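Local coordinates for protein malate synthase (Haloferax volcanii, PDB 3OYZ) that catalyses the Claisen condensation of acetyl-CoA with glyoxylate, followed by hydrolysis of malyl-CoA, to give malate and CoA in the glyoxylate cycle, at residues L151-I156 against N178-L183; R182-V187 against G224-D229; R198-T203 against M396-L401; D404-R409 against V424-M429. All coordinates share one frame; numbering follows the deposited sequence.

Interaction 1: L151-I156 against N178-L183. With K (potassium ion), chain E; K (potassium ion), chain G.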
loop_
_atom_site.group_PDB
_atom_site.type_symbol
_atom_site.label_atom_id
_atom_site.label_comp_id
_atom_site.label_asym_id
_atom_site.label_seq_id
_atom_site.Cartn_x
_atom_site.Cartn_y
_atom_site.Cartn_z
ATOM N N LEU A 151 -6.399 -9.379 -31.078
ATOM C CA LEU A 151 -5.245 -8.600 -30.627
ATOM C C LEU A 151 -5.322 -8.304 -29.101
ATOM O O LEU A 151 -6.273 -7.617 -28.663
ATOM C CB LEU A 151 -5.272 -7.255 -31.337
ATOM C CG LEU A 151 -4.967 -7.454 -32.840
ATOM C CD1 LEU A 151 -5.128 -6.077 -33.364
ATOM C CD2 LEU A 151 -3.492 -7.885 -32.996
ATOM N N ALA A 152 -4.354 -8.827 -28.348
ATOM C CA ALA A 152 -4.211 -8.605 -26.904
ATOM C C ALA A 152 -3.944 -7.123 -26.674
ATOM O O ALA A 152 -3.303 -6.471 -27.492
ATOM C CB ALA A 152 -3.071 -9.523 -26.321
ATOM N N MET A 153 -4.517 -6.525 -25.626
ATOM C CA MET A 153 -4.101 -5.183 -25.232
ATOM C C MET A 153 -3.334 -5.274 -23.920
ATOM O O MET A 153 -3.810 -5.886 -22.960
ATOM C CB MET A 153 -5.365 -4.315 -24.990
ATOM C CG MET A 153 -5.092 -2.812 -24.557
ATOM S SD MET A 153 -6.806 -2.085 -24.439
ATOM C CE MET A 153 -6.588 -0.914 -23.104
ATOM N N SER A 154 -2.242 -4.539 -23.798
ATOM C CA SER A 154 -1.495 -4.510 -22.555
ATOM C C SER A 154 -1.446 -3.036 -22.241
ATOM O O SER A 154 -1.383 -2.220 -23.191
ATOM C CB SER A 154 -0.071 -5.114 -22.678
ATOM O OG SER A 154 -0.271 -6.523 -22.843
ATOM N N VAL A 155 -1.416 -2.655 -20.958
ATOM C CA VAL A 155 -1.373 -1.225 -20.721
ATOM C C VAL A 155 -0.196 -0.943 -19.829
ATOM O O VAL A 155 0.173 -1.734 -18.960
ATOM C CB VAL A 155 -2.659 -0.636 -20.057
ATOM C CG1 VAL A 155 -3.857 -0.958 -20.932
ATOM C CG2 VAL A 155 -2.899 -1.368 -18.694
ATOM N N ILE A 156 0.367 0.256 -19.946
ATOM C CA ILE A 156 1.369 0.690 -19.007
ATOM C C ILE A 156 0.684 1.529 -17.881
ATOM O O ILE A 156 -0.039 2.460 -18.209
ATOM C CB ILE A 156 2.336 1.690 -19.678
ATOM C CG1 ILE A 156 3.083 1.068 -20.888
ATOM C CG2 ILE A 156 3.456 2.005 -18.636
ATOM C CD1 ILE A 156 3.631 -0.288 -20.706
ATOM N N ASN A 178 -17.929 -3.361 -24.114
ATOM C CA ASN A 178 -16.512 -3.345 -24.430
ATOM C C ASN A 178 -15.971 -4.743 -24.753
ATOM O O ASN A 178 -16.661 -5.733 -24.501
ATOM C CB ASN A 178 -15.650 -2.640 -23.387
ATOM C CG ASN A 178 -15.618 -3.373 -22.030
ATOM O OD1 ASN A 178 -15.201 -4.522 -21.967
ATOM N ND2 ASN A 178 -16.260 -2.769 -21.004
ATOM N N ASN A 179 -14.733 -4.814 -25.233
ATOM C CA ASN A 179 -14.007 -6.059 -25.519
ATOM C C ASN A 179 -12.756 -6.177 -24.606
ATOM O O ASN A 179 -11.725 -6.747 -24.994
ATOM C CB ASN A 179 -13.724 -6.148 -27.049
ATOM C CG ASN A 179 -14.966 -6.575 -27.850
ATOM O OD1 ASN A 179 -15.730 -7.411 -27.415
ATOM N ND2 ASN A 179 -15.193 -5.983 -29.027
ATOM N N LEU A 180 -12.790 -5.586 -23.394
ATOM C CA LEU A 180 -11.623 -5.499 -22.516
ATOM C C LEU A 180 -11.240 -6.848 -21.985
ATOM O O LEU A 180 -10.217 -6.927 -21.355
ATOM C CB LEU A 180 -11.836 -4.506 -21.321
ATOM C CG LEU A 180 -11.675 -3.038 -21.775
ATOM C CD1 LEU A 180 -12.315 -2.237 -20.585
ATOM C CD2 LEU A 180 -10.189 -2.669 -21.926
ATOM N N GLU A 181 -11.943 -7.937 -22.299
ATOM C CA GLU A 181 -11.366 -9.270 -22.046
ATOM C C GLU A 181 -10.074 -9.471 -22.847
ATOM O O GLU A 181 -9.290 -10.331 -22.484
ATOM C CB GLU A 181 -12.293 -10.369 -22.621
ATOM C CG GLU A 181 -13.535 -10.479 -21.860
ATOM C CD GLU A 181 -14.700 -9.667 -22.453
ATOM O OE1 GLU A 181 -14.564 -8.637 -23.195
ATOM O OE2 GLU A 181 -15.812 -10.113 -22.065
ATOM N N ARG A 182 -9.775 -8.641 -23.843
ATOM C CA ARG A 182 -8.448 -8.715 -24.553
ATOM C C ARG A 182 -7.221 -8.285 -23.725
ATOM O O ARG A 182 -6.055 -8.466 -24.142
ATOM C CB ARG A 182 -8.532 -7.823 -25.829
ATOM C CG ARG A 182 -8.536 -6.267 -25.536
ATOM C CD ARG A 182 -8.580 -5.232 -26.674
ATOM N NE ARG A 182 -9.775 -5.323 -27.516
ATOM C CZ ARG A 182 -9.892 -5.985 -28.664
ATOM N NH1 ARG A 182 -8.904 -6.749 -29.092
ATOM N NH2 ARG A 182 -11.006 -5.925 -29.372
ATOM N N LEU A 183 -7.460 -7.707 -22.534
ATOM C CA LEU A 183 -6.380 -7.297 -21.672
ATOM C C LEU A 183 -5.455 -8.456 -21.309
ATOM O O LEU A 183 -5.931 -9.531 -20.952
ATOM C CB LEU A 183 -6.838 -6.708 -20.314
ATOM C CG LEU A 183 -7.367 -5.266 -20.530
ATOM C CD1 LEU A 183 -8.182 -4.782 -19.243
ATOM C CD2 LEU A 183 -6.114 -4.304 -20.622
HETATM K K K E . -16.487 -7.041 -22.135
HETATM K K K G . -18.229 -6.898 -26.420
HETATM O O HOH W 1 -18.073 -9.008 -23.121
HETATM O O HOH W 2 -17.331 -3.975 -27.775
#
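Leu-151 offers its carbonyl to the guanidinium of Arg-182: NH1 reaches Leu-151 O at 2.8 Å, in the carbonyl plane and only 2° out of the guanidinium plane. The arginine chain is bent at chi3 (61°), and it is NH1 that meets the start of strand 152-157. Its NE forms a salt bridge with Asp-134 and NH1 another with Glu-141, both on helix 127-143. An alanine in place of Arg-182 would probably leave those two carboxylates without their buried countercharge and Leu-151 O without its NH1 donor. At Ala-152 the CA-H points to Arg-182 O, whose main bond comes from Met-153 N at 2.9 Å. Met-153 pairs with Leu-183 as parallel neighbours in the TIM barrel, where strand 152-157 lies next to strand 183-188. Met-153 CB rests on Arg-182 CD at 3.7 Å. Its CG is anti to the backbone N (chi1 -180°); further out the chain bends at chi3, and Met-153 CE meets CD2 of Leu-180 and CD2 of Leu-183, each at 4.2 Å. Val-155 adds CG1 against Leu-183 CD2 at 4.0 Å. Ahead of the strand, Asn-178 OD1 accepts from Leu-180 N in an Asx turn and also binds one potassium ion at 2.8 Å, beside the carboxylate of Glu-181. Asn-178 O is shared with a second potassium ion, which Asn-179 OD1 binds at 2.7 Å.

Interaction 2: R182-V187 against G224-D229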
loop_
_atom_site.group_PDB
_atom_site.type_symbol
_atom_site.label_atom_id
_atom_site.label_comp_id
_atom_site.label_asym_id
_atom_site.label_seq_id
_atom_site.Cartn_x
_atom_site.Cartn_y
_atom_site.Cartn_z
ATOM N N ARG A 182 -9.775 -8.641 -23.843
ATOM C CA ARG A 182 -8.448 -8.715 -24.553
ATOM C C ARG A 182 -7.221 -8.285 -23.725
ATOM O O ARG A 182 -6.055 -8.466 -24.142
ATOM C CB ARG A 182 -8.532 -7.823 -25.829
ATOM C CG ARG A 182 -8.536 -6.267 -25.536
ATOM C CD ARG A 182 -8.580 -5.232 -26.674
ATOM N NE ARG A 182 -9.775 -5.323 -27.516
ATOM C CZ ARG A 182 -9.892 -5.985 -28.664
ATOM N NH1 ARG A 182 -8.904 -6.749 -29.092
ATOM N NH2 ARG A 182 -11.006 -5.925 -29.372
ATOM N N LEU A 183 -7.460 -7.707 -22.534
ATOM C CA LEU A 183 -6.380 -7.297 -21.672
ATOM C C LEU A 183 -5.455 -8.456 -21.309
ATOM O O LEU A 183 -5.931 -9.531 -20.952
ATOM C CB LEU A 183 -6.838 -6.708 -20.314
ATOM C CG LEU A 183 -7.367 -5.266 -20.530
ATOM C CD1 LEU A 183 -8.182 -4.782 -19.243
ATOM C CD2 LEU A 183 -6.114 -4.304 -20.622
ATOM N N PHE A 184 -4.156 -8.158 -21.380
ATOM C CA PHE A 184 -3.099 -9.178 -21.214
ATOM C C PHE A 184 -2.162 -8.706 -20.110
ATOM O O PHE A 184 -2.256 -9.222 -19.009
ATOM C CB PHE A 184 -2.371 -9.435 -22.554
ATOM C CG PHE A 184 -1.224 -10.428 -22.442
ATOM C CD1 PHE A 184 -1.276 -11.467 -21.521
ATOM C CD2 PHE A 184 -0.076 -10.285 -23.238
ATOM C CE1 PHE A 184 -0.203 -12.378 -21.319
ATOM C CE2 PHE A 184 1.016 -11.193 -23.067
ATOM C CZ PHE A 184 0.949 -12.216 -22.128
ATOM N N LEU A 185 -1.278 -7.752 -20.355
ATOM C CA LEU A 185 -0.333 -7.431 -19.292
ATOM C C LEU A 185 -0.712 -6.055 -18.694
ATOM O O LEU A 185 -1.154 -5.108 -19.408
ATOM C CB LEU A 185 1.116 -7.241 -19.816
ATOM C CG LEU A 185 1.612 -8.433 -20.666
ATOM C CD1 LEU A 185 2.950 -8.064 -21.291
ATOM C CD2 LEU A 185 1.876 -9.543 -19.662
ATOM N N LEU A 186 -0.455 -5.972 -17.393
ATOM C CA LEU A 186 -0.538 -4.685 -16.705
ATOM C C LEU A 186 0.892 -4.416 -16.317
ATOM O O LEU A 186 1.478 -5.157 -15.500
ATOM C CB LEU A 186 -1.375 -4.810 -15.414
ATOM C CG LEU A 186 -2.786 -5.376 -15.676
ATOM C CD1 LEU A 186 -3.508 -5.503 -14.247
ATOM C CD2 LEU A 186 -3.502 -4.482 -16.746
ATOM N N VAL A 187 1.447 -3.333 -16.858
ATOM C CA VAL A 187 2.898 -3.190 -16.732
ATOM C C VAL A 187 3.199 -1.888 -16.050
ATOM O O VAL A 187 2.741 -0.890 -16.522
ATOM C CB VAL A 187 3.595 -3.133 -18.143
ATOM C CG1 VAL A 187 5.106 -3.079 -18.022
ATOM C CG2 VAL A 187 3.177 -4.317 -18.996
ATOM N N GLY A 224 -7.462 -11.572 -13.843
ATOM C CA GLY A 224 -6.912 -12.507 -14.852
ATOM C C GLY A 224 -5.880 -11.944 -15.840
ATOM O O GLY A 224 -5.823 -12.405 -16.978
ATOM N N CYS A 225 -5.029 -11.003 -15.439
ATOM C CA CYS A 225 -4.005 -10.361 -16.293
ATOM C C CYS A 225 -2.657 -10.817 -15.738
ATOM O O CYS A 225 -2.650 -11.578 -14.763
ATOM C CB CYS A 225 -4.145 -8.826 -16.273
ATOM S SG CYS A 225 -5.626 -8.312 -17.111
ATOM N N VAL A 226 -1.547 -10.368 -16.301
ATOM C CA VAL A 226 -0.228 -10.733 -15.772
ATOM C C VAL A 226 0.498 -9.445 -15.446
ATOM O O VAL A 226 0.522 -8.593 -16.342
ATOM C CB VAL A 226 0.540 -11.467 -16.884
ATOM C CG1 VAL A 226 2.005 -11.787 -16.415
ATOM C CG2 VAL A 226 -0.238 -12.712 -17.159
ATOM N N ALA A 227 1.132 -9.345 -14.270
ATOM C CA ALA A 227 1.750 -8.109 -13.774
ATOM C C ALA A 227 3.233 -8.150 -14.160
ATOM O O ALA A 227 3.841 -9.203 -13.984
ATOM C CB ALA A 227 1.669 -8.020 -12.232
ATOM N N VAL A 228 3.802 -7.054 -14.666
ATOM C CA VAL A 228 5.207 -6.900 -15.068
ATOM C C VAL A 228 5.679 -5.585 -14.464
ATOM O O VAL A 228 5.025 -4.561 -14.556
ATOM C CB VAL A 228 5.321 -6.788 -16.655
ATOM C CG1 VAL A 228 6.755 -6.549 -17.168
ATOM C CG2 VAL A 228 4.660 -8.015 -17.340
ATOM N N ASP A 229 6.877 -5.550 -13.898
ATOM C CA ASP A 229 7.529 -4.335 -13.447
ATOM C C ASP A 229 8.132 -3.488 -14.580
ATOM O O ASP A 229 8.399 -3.996 -15.705
ATOM C CB ASP A 229 8.536 -4.636 -12.330
ATOM C CG ASP A 229 8.857 -3.385 -11.492
ATOM O OD1 ASP A 229 8.052 -2.422 -11.452
ATOM O OD2 ASP A 229 9.926 -3.338 -10.859
#
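Val-226 O is approached by two donors of the neighbouring strand: Leu-186 N gives it a hydrogen bond of 3.0 Å and Leu-185 CA adds a C-H...O contact. The backbone bonds then alternate, Val-226 N donating to Phe-184 O at 3.0 Å and Val-228 N to Leu-186 O at 3.1 Å. This is the parallel pairing of adjacent TIM-barrel strands, 183-188 and 226-229, with a crossing angle of -32° between the segments. Side chains of Leu-185, Val-187, Val-226 and Val-228 share one face, where Leu-185, Val-187 and Val-228 pack on Phe-14 of strand 13-18 across the barrel interior. There Leu-185 CD2 lies 3.6 Å from Val-226 CB and also touches Val-228 CG2, so one methyl bridges two valines. Val-187 and Val-228 lie side by side, CG1 to CG1 at 3.9 Å. Leu-186 and Ala-227 turn to the other face and pack on helix 210-223. Leu-186 CG also meets Cys-225 CB at 3.8 Å. Cys-225 comes just before strand 226-229, after the Schellman motif at Gly-224 that ends this helix. With SG anti to its carbonyl carbon (chi1 -69°), the cysteine brings the sulfur to 3.8 Å from Leu-183 CB. At the interface, Arg-198 of a second subunit packs on Val-226, whose CG2 approaches Phe-184 CE1 obliquely.

Interaction 3: R198-T203 against M396-L401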
loop_
_atom_site.group_PDB
_atom_site.type_symbol
_atom_site.label_atom_id
_atom_site.label_comp_id
_atom_site.label_asym_id
_atom_site.label_seq_id
_atom_site.Cartn_x
_atom_site.Cartn_y
_atom_site.Cartn_z
ATOM N N ARG A 198 4.745 13.394 -9.036
ATOM C CA ARG A 198 5.579 14.541 -8.576
ATOM C C ARG A 198 6.619 14.121 -7.528
ATOM O O ARG A 198 6.948 14.877 -6.628
ATOM C CB ARG A 198 4.817 15.812 -8.136
ATOM C CG ARG A 198 3.787 16.224 -9.204
ATOM C CD ARG A 198 3.144 17.591 -9.098
ATOM N NE ARG A 198 2.625 17.847 -7.768
ATOM C CZ ARG A 198 2.261 19.066 -7.373
ATOM N NH1 ARG A 198 2.376 20.100 -8.216
ATOM N NH2 ARG A 198 1.814 19.249 -6.142
ATOM N N ALA A 199 7.195 12.932 -7.670
ATOM C CA ALA A 199 8.072 12.495 -6.640
ATOM C C ALA A 199 9.473 13.054 -6.955
ATOM O O ALA A 199 9.799 13.345 -8.098
ATOM C CB ALA A 199 8.095 10.979 -6.567
ATOM N N MET A 200 10.319 13.073 -5.939
ATOM C CA MET A 200 11.716 13.425 -6.171
ATOM C C MET A 200 12.612 12.701 -5.201
ATOM O O MET A 200 12.211 12.230 -4.126
ATOM C CB MET A 200 11.907 14.944 -6.227
ATOM C CG MET A 200 11.655 15.710 -4.959
ATOM S SD MET A 200 11.486 17.479 -5.386
ATOM C CE MET A 200 11.276 18.006 -3.728
ATOM N N THR A 201 13.849 12.490 -5.633
ATOM C CA THR A 201 14.806 11.877 -4.695
ATOM C C THR A 201 16.123 12.670 -4.703
ATOM O O THR A 201 16.419 13.259 -5.740
ATOM C CB THR A 201 15.148 10.433 -5.166
ATOM O OG1 THR A 201 15.698 10.511 -6.490
ATOM C CG2 THR A 201 13.910 9.454 -5.174
ATOM N N PRO A 202 16.943 12.609 -3.636
ATOM C CA PRO A 202 18.225 13.371 -3.620
ATOM C C PRO A 202 19.163 13.039 -4.812
ATOM O O PRO A 202 19.745 13.954 -5.404
ATOM C CB PRO A 202 18.838 12.945 -2.286
ATOM C CG PRO A 202 17.649 12.512 -1.443
ATOM C CD PRO A 202 16.876 11.704 -2.474
ATOM N N THR A 203 19.275 11.782 -5.223
ATOM C CA THR A 203 20.056 11.413 -6.412
ATOM C C THR A 203 19.362 11.589 -7.787
ATOM O O THR A 203 20.031 11.632 -8.816
ATOM C CB THR A 203 20.614 9.966 -6.255
ATOM O OG1 THR A 203 19.549 9.000 -6.362
ATOM C CG2 THR A 203 21.259 9.762 -4.873
ATOM N N MET A 396 12.383 17.093 -14.005
ATOM C CA MET A 396 12.016 18.509 -13.963
ATOM C C MET A 396 11.329 18.887 -12.646
ATOM O O MET A 396 11.228 20.064 -12.314
ATOM C CB MET A 396 11.068 18.789 -15.121
ATOM C CG MET A 396 10.898 20.278 -15.392
ATOM S SD MET A 396 9.986 20.464 -16.924
ATOM C CE MET A 396 10.337 18.939 -17.812
ATOM N N THR A 397 10.821 17.915 -11.884
ATOM C CA THR A 397 10.066 18.282 -10.662
ATOM C C THR A 397 10.731 19.232 -9.684
ATOM O O THR A 397 10.105 20.205 -9.289
ATOM C CB THR A 397 9.506 17.027 -9.938
ATOM O OG1 THR A 397 8.635 16.426 -10.894
ATOM C CG2 THR A 397 8.735 17.392 -8.671
ATOM N N PRO A 398 11.992 18.983 -9.290
ATOM C CA PRO A 398 12.630 19.936 -8.371
ATOM C C PRO A 398 12.733 21.352 -8.952
ATOM O O PRO A 398 12.588 22.307 -8.197
ATOM C CB PRO A 398 13.994 19.318 -8.063
ATOM C CG PRO A 398 14.146 18.123 -8.930
ATOM C CD PRO A 398 12.825 17.798 -9.596
ATOM N N ILE A 399 12.837 21.479 -10.278
ATOM C CA ILE A 399 12.782 22.767 -10.963
ATOM C C ILE A 399 11.378 23.397 -10.984
ATOM O O ILE A 399 11.268 24.594 -10.709
ATOM C CB ILE A 399 13.246 22.672 -12.448
ATOM C CG1 ILE A 399 14.659 22.097 -12.553
ATOM C CG2 ILE A 399 13.126 24.049 -13.159
ATOM C CD1 ILE A 399 15.581 22.513 -11.426
ATOM N N SER A 400 10.341 22.626 -11.349
ATOM C CA SER A 400 8.967 23.119 -11.313
ATOM C C SER A 400 8.570 23.594 -9.930
ATOM O O SER A 400 7.879 24.581 -9.805
ATOM C CB SER A 400 7.958 22.060 -11.772
ATOM O OG SER A 400 8.372 21.595 -13.035
ATOM N N LEU A 401 9.046 22.925 -8.887
ATOM C CA LEU A 401 8.781 23.373 -7.556
ATOM C C LEU A 401 9.522 24.692 -7.305
ATOM O O LEU A 401 8.945 25.599 -6.725
ATOM C CB LEU A 401 9.238 22.323 -6.549
ATOM C CG LEU A 401 9.368 22.981 -5.199
ATOM C CD1 LEU A 401 8.076 23.088 -4.491
ATOM C CD2 LEU A 401 10.312 22.242 -4.296
HETATM O O HOH W 3 9.125 13.789 -10.806
#
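Met-200 lays its thioether over Pro-398, SD standing 4.0 Å from Pro-398 CA and 4.1 Å from CB, and the two side chains run antiparallel past one another. The contact joins a loop of the TIM barrel, between helices 190-197 and 210-223, to the first turn of helix 397-408 in the C-terminal helical region. Met-200 CG sits between the backbone N and the carbonyl carbon (chi1 66°). Beyond it the chain is extended, which carries CE onward to Leu-401 CD2 at 4.4 Å, a looser touch one helical turn further on. Thr-397 fills the other half of the contact. Its CG2, anti to the backbone N (chi1 -61° for OG1), turns to the loop backbone and stands 3.7 Å from Arg-198 O. This carbonyl is buried by the contact and has no polar partner in the model, so the methyl covers it without satisfying it. Arg-198 itself has positive phi and closes helix 190-197 in a Schellman motif. Its side chain leads away to the third subunit, where NH1 bonds to Glu-9 O and the guanidinium makes a cation-pi contact with Phe-10. The same subunit packs Pro-271 on Met-200 and Phe-10 on Leu-401, placing this partly buried junction at the trimer interface. The polar link between the two segments is a water molecule hydrogen-bonded to Ala-199 O at 2.8 Å and to Thr-397 OG1 at 2.7 Å.

Interaction 4: D404-R409 against V424-M429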
loop_
_atom_site.group_PDB
_atom_site.type_symbol
_atom_site.label_atom_id
_atom_site.label_comp_id
_atom_site.label_asym_id
_atom_site.label_seq_id
_atom_site.Cartn_x
_atom_site.Cartn_y
_atom_site.Cartn_z
ATOM N N ASP A 404 7.566 27.473 -9.092
ATOM C CA ASP A 404 6.343 27.747 -8.357
ATOM C C ASP A 404 6.596 28.659 -7.176
ATOM O O ASP A 404 5.807 29.568 -6.952
ATOM C CB ASP A 404 5.652 26.484 -7.806
ATOM C CG ASP A 404 4.261 26.773 -7.280
ATOM O OD1 ASP A 404 3.434 27.298 -8.044
ATOM O OD2 ASP A 404 3.934 26.529 -6.100
ATOM N N VAL A 405 7.622 28.343 -6.397
ATOM C CA VAL A 405 8.014 29.040 -5.193
ATOM C C VAL A 405 8.514 30.460 -5.508
ATOM O O VAL A 405 8.094 31.426 -4.895
ATOM C CB VAL A 405 9.141 28.288 -4.475
ATOM C CG1 VAL A 405 9.765 29.233 -3.447
ATOM C CG2 VAL A 405 8.630 27.042 -3.748
ATOM N N TYR A 406 9.390 30.588 -6.492
ATOM C CA TYR A 406 9.846 31.909 -6.926
ATOM C C TYR A 406 8.670 32.788 -7.383
ATOM O O TYR A 406 8.480 33.877 -6.839
ATOM C CB TYR A 406 10.936 31.750 -7.990
ATOM C CG TYR A 406 11.752 33.002 -8.246
ATOM C CD1 TYR A 406 12.850 33.320 -7.448
ATOM C CD2 TYR A 406 11.430 33.853 -9.303
ATOM C CE1 TYR A 406 13.591 34.475 -7.695
ATOM C CE2 TYR A 406 12.158 35.019 -9.552
ATOM C CZ TYR A 406 13.226 35.320 -8.741
ATOM O OH TYR A 406 13.945 36.472 -8.984
ATOM N N GLU A 407 7.860 32.312 -8.330
ATOM C CA GLU A 407 6.635 32.989 -8.764
ATOM C C GLU A 407 5.671 33.462 -7.664
ATOM O O GLU A 407 5.025 34.510 -7.785
ATOM C CB GLU A 407 5.878 32.104 -9.772
ATOM C CG GLU A 407 6.326 32.330 -11.218
ATOM C CD GLU A 407 6.004 31.209 -12.213
ATOM O OE1 GLU A 407 6.102 30.020 -11.843
ATOM O OE2 GLU A 407 5.676 31.521 -13.387
ATOM N N ASN A 408 5.547 32.708 -6.575
ATOM C CA ASN A 408 4.461 32.959 -5.645
ATOM C C ASN A 408 4.974 33.464 -4.317
ATOM O O ASN A 408 4.164 33.811 -3.454
ATOM C CB ASN A 408 3.621 31.681 -5.436
ATOM C CG ASN A 408 2.751 31.385 -6.637
ATOM O OD1 ASN A 408 1.682 31.973 -6.807
ATOM N ND2 ASN A 408 3.185 30.451 -7.462
ATOM N N ARG A 409 6.293 33.439 -4.126
ATOM C CA ARG A 409 6.864 33.860 -2.864
ATOM C C ARG A 409 7.851 35.043 -3.061
ATOM O O ARG A 409 9.040 34.905 -2.793
ATOM C CB ARG A 409 7.461 32.656 -2.130
ATOM C CG ARG A 409 6.436 31.609 -1.604
ATOM C CD ARG A 409 5.396 32.215 -0.646
ATOM N NE ARG A 409 5.932 32.848 0.562
ATOM C CZ ARG A 409 6.258 32.191 1.663
ATOM N NH1 ARG A 409 6.083 30.878 1.718
ATOM N NH2 ARG A 409 6.735 32.813 2.730
ATOM N N VAL A 424 22.271 31.365 -11.258
ATOM C CA VAL A 424 21.614 30.051 -11.159
ATOM C C VAL A 424 20.087 30.209 -11.144
ATOM O O VAL A 424 19.384 29.494 -11.874
ATOM C CB VAL A 424 22.061 29.236 -9.922
ATOM C CG1 VAL A 424 21.371 27.859 -9.903
ATOM C CG2 VAL A 424 23.579 29.111 -9.866
ATOM N N VAL A 425 19.609 31.199 -10.389
ATOM C CA VAL A 425 18.196 31.515 -10.325
ATOM C C VAL A 425 17.577 31.804 -11.678
ATOM O O VAL A 425 16.487 31.295 -11.963
ATOM C CB VAL A 425 17.868 32.632 -9.316
ATOM C CG1 VAL A 425 16.409 33.063 -9.405
ATOM C CG2 VAL A 425 18.187 32.194 -7.907
ATOM N N GLU A 426 18.238 32.620 -12.503
ATOM C CA GLU A 426 17.581 33.146 -13.702
ATOM C C GLU A 426 17.638 32.048 -14.739
ATOM O O GLU A 426 16.736 31.935 -15.569
ATOM C CB GLU A 426 18.191 34.458 -14.220
ATOM C CG GLU A 426 17.819 35.726 -13.409
ATOM C CD GLU A 426 16.352 35.793 -12.906
ATOM O OE1 GLU A 426 15.394 35.514 -13.680
ATOM O OE2 GLU A 426 16.150 36.154 -11.715
ATOM N N ARG A 427 18.639 31.184 -14.625
ATOM C CA ARG A 427 18.673 29.982 -15.465
ATOM C C ARG A 427 17.512 28.997 -15.216
ATOM O O ARG A 427 16.925 28.508 -16.186
ATOM C CB ARG A 427 20.014 29.263 -15.312
ATOM C CG ARG A 427 20.309 28.328 -16.465
ATOM C CD ARG A 427 21.801 28.161 -16.630
ATOM N NE ARG A 427 22.316 26.869 -16.194
ATOM C CZ ARG A 427 22.285 25.751 -16.918
ATOM N NH1 ARG A 427 21.704 25.735 -18.114
ATOM N NH2 ARG A 427 22.831 24.644 -16.431
ATOM N N ALA A 428 17.214 28.721 -13.940
ATOM C CA ALA A 428 16.130 27.832 -13.468
ATOM C C ALA A 428 14.804 28.369 -13.952
ATOM O O ALA A 428 14.017 27.646 -14.564
ATOM C CB ALA A 428 16.091 27.773 -11.955
ATOM N N MET A 429 14.597 29.662 -13.711
ATOM C CA MET A 429 13.406 30.320 -14.207
ATOM C C MET A 429 13.209 30.234 -15.704
ATOM O O MET A 429 12.096 30.505 -16.119
ATOM C CB MET A 429 13.276 31.766 -13.733
ATOM C CG MET A 429 13.234 31.925 -12.233
ATOM S SD MET A 429 12.019 30.775 -11.519
ATOM C CE MET A 429 10.438 31.538 -11.820
#
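Tyr-406 meets Val-425 and Met-429 in the close-packed part of the contact. Val-425 CG1 approaches the ring obliquely, 3.6 Å from CE1, the two side chains crossing at about a right angle. Met-429 is bent at chi2 and chi3 (-78°), the latter bringing its methyl CE to 3.6 Å from Tyr-406 CD2. Met-429 SD lies 4.6 Å from the centroid of the Tyr-406 ring and 44° off its normal, an oblique Met-aromatic contact. These residues join helix 397-408 to helix 422-428 in the C-terminal helical region, far from the annotated sites. Intervening helix 413-420 helps to enclose the tyrosine: His-413 stacks on its ring and Leu-416 packs against it. An alanine at Tyr-406 would probably open a gap between Val-425 and Met-429 and deprive His-413 of its stacking partner. Toward solvent the packing thins out. Exposed Glu-426 curls its carboxylate to within 3.5 Å of the Tyr-406 phenol, OE2 to OH, with the carboxylate and ring planes 70° apart, while the same OH is in a weak hydrogen bond with Glu-417 OE2. Glu-407, also exposed, contributes CG at 4.2 Å from Met-429 CE.

Interactions 1 and 2 are successive steps round one barrel sheet: their centres lie 9 Å apart, they share Arg-182 and Leu-183, and strand 183-188 is the common member between strands 152-157 and 226-229. Met-153 O and Phe-184 N, 2.8 Å apart, probably hydrogen-bond across the shared seam. Both approach the active site, the side chain of Val-187 lying about 7 Å from bound pyruvate and that of Val-155 about 11 Å from the magnesium ion. Interactions 3 and 4 both use helix 397-408, with centres 14 Å apart and Ile-399 CG2 packed against Ala-428 O. Both touch the third subunit. Interaction 3 is 29 Å from interaction 2 between centres, and interaction 4 is 42 Å from it.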